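Local atomic coordinates of hypothetical protein (Bacteroides eggerthii, PDB entry 4JGL), a protein that is of unknown function but has a streptavidin-like fold with two extra alpha helices and binds calcium in the crystal. Residues S22-P27 and S123-T128. Residues are numbered along the deposited sequence; the frame is centred on the assembly and turned at random. Where two conformers were deposited one is given.
Sequences SGYLMP and SAYVAT. With CA (calcium ion), chain D.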
# COMPACT_ATOMS: atom_id res chain seq x y z
N SER A 22 -5.22 -3.94 8.10
CA SER A 22 -4.25 -3.14 8.80
C SER A 22 -3.59 -2.12 7.89
O SER A 22 -3.40 -2.33 6.70
CB SER A 22 -3.21 -4.03 9.46
OG SER A 22 -2.77 -5.03 8.54
N GLY A 23 -3.28 -0.98 8.48
CA GLY A 23 -2.60 0.10 7.79
C GLY A 23 -1.15 0.24 8.18
O GLY A 23 -0.75 -0.10 9.30
N TYR A 24 -0.37 0.78 7.26
CA TYR A 24 1.07 0.91 7.41
C TYR A 24 1.56 2.20 6.82
O TYR A 24 1.11 2.62 5.74
CB TYR A 24 1.83 -0.23 6.71
CG TYR A 24 1.39 -1.58 7.20
CD1 TYR A 24 1.93 -2.12 8.35
CD2 TYR A 24 0.41 -2.28 6.54
CE1 TYR A 24 1.49 -3.35 8.84
CE2 TYR A 24 -0.06 -3.47 7.04
CZ TYR A 24 0.50 -4.03 8.15
OH TYR A 24 0.05 -5.22 8.65
N LEU A 25 2.53 2.82 7.49
CA LEU A 25 3.38 3.77 6.82
C LEU A 25 4.53 3.02 6.15
O LEU A 25 5.00 2.01 6.67
CB LEU A 25 3.95 4.78 7.81
CG LEU A 25 2.91 5.74 8.39
CD1 LEU A 25 3.53 6.62 9.50
CD2 LEU A 25 2.25 6.58 7.32
N MSE A 26 4.96 3.51 4.99
CA MSE A 26 5.92 2.82 4.14
C MSE A 26 7.06 3.76 3.74
O MSE A 26 7.15 4.21 2.60
CB MSE A 26 5.25 2.26 2.88
CG MSE A 26 4.10 1.28 3.18
SE MSE A 26 3.45 0.46 1.63
CE MSE A 26 5.07 -0.56 1.14
N PRO A 27 7.95 4.05 4.69
CA PRO A 27 9.16 4.79 4.34
C PRO A 27 10.07 3.88 3.51
O PRO A 27 10.01 2.65 3.62
CB PRO A 27 9.78 5.10 5.70
CG PRO A 27 9.34 3.97 6.56
CD PRO A 27 7.93 3.63 6.10
N SER A 123 8.94 -1.40 13.34
CA SER A 123 8.54 -1.81 12.01
C SER A 123 7.97 -3.21 12.11
O SER A 123 8.36 -4.02 12.97
CB SER A 123 9.72 -1.80 11.05
OG SER A 123 10.70 -2.74 11.44
N ALA A 124 7.04 -3.51 11.22
CA ALA A 124 6.42 -4.83 11.12
C ALA A 124 7.09 -5.71 10.05
O ALA A 124 7.31 -6.91 10.28
CB ALA A 124 4.94 -4.67 10.81
N TYR A 125 7.45 -5.11 8.92
CA TYR A 125 8.07 -5.85 7.81
C TYR A 125 9.05 -4.95 7.08
O TYR A 125 8.98 -3.72 7.18
CB TYR A 125 7.03 -6.35 6.79
CG TYR A 125 5.97 -7.24 7.33
CD1 TYR A 125 4.84 -6.74 7.93
CD2 TYR A 125 6.10 -8.62 7.25
CE1 TYR A 125 3.85 -7.59 8.45
CE2 TYR A 125 5.15 -9.46 7.77
CZ TYR A 125 4.03 -8.96 8.38
OH TYR A 125 3.07 -9.79 8.90
N VAL A 126 9.92 -5.58 6.29
CA VAL A 126 10.77 -4.90 5.33
C VAL A 126 10.76 -5.71 4.03
O VAL A 126 10.64 -6.94 4.06
CB VAL A 126 12.21 -4.73 5.89
CG1 VAL A 126 12.89 -6.09 6.14
CG2 VAL A 126 13.06 -3.82 4.97
N ALA A 127 10.88 -5.02 2.91
CA ALA A 127 10.98 -5.66 1.61
C ALA A 127 12.27 -6.45 1.51
O ALA A 127 13.28 -6.05 2.07
CB ALA A 127 10.89 -4.64 0.50
N THR A 128 12.24 -7.51 0.71
CA THR A 128 13.46 -8.30 0.45
C THR A 128 14.34 -7.69 -0.63
O THR A 128 15.54 -7.99 -0.66
CB THR A 128 13.12 -9.73 0.05
OG1 THR A 128 12.35 -9.69 -1.13
CG2 THR A 128 12.37 -10.45 1.14
CA CA D . 9.39 -5.86 13.98
O HOH W 1 8.40 -7.72 12.91
O HOH W 2 9.54 -7.08 16.03
O HOH W 3 7.35 -5.46 15.16
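Y24 and A124 mark the nearest backbone approach, 8.7 Å from CA to CA, too wide for the two strands to pair directly, so they meet through side chains alone. The touch is light, burying 76 Å² over both sides. Y24 points its CB toward 123-128, and with CG beside the backbone N and anti to the carbonyl carbon (chi1 -56°) its ring extends toward the other segment. CE1 of Y24 lies 4.2 Å from the CB of A124, an apolar contact that meets the ring obliquely; a single methyl suits a place where a large ring supplies most of the bulk. Beyond the ring, the OH of Y24 comes within 4.5 Å of CE1 of Y125, a loose approach. In the modelled conformer of S22, its OG and the OH of Y24 are hydrogen-bonded at 2.8 Å, which would give the polar end of this buried tyrosine a partner while the ring serves as apolar filling.

A124 and Y125 both face L138, forming a classic beta bulge, which explains how two consecutive residues can aim their side chains toward 22-27. Just before the bulge, the carbonyl O of S123 binds a calcium ion at 2.3 Å; T117 and C120 also bind it, and one of its waters donates to the O of A124 at 3.0 Å.

The segments belong to next-but-one strands of the curled antiparallel sheet of the streptavidin-like fold, joined through 135-140, whose L138 touches Y24 and Y125. Strand 44-49 flanks 22-29 on its other edge, while strand 112-116 pairs with 125-127 and sets F114 against Y125.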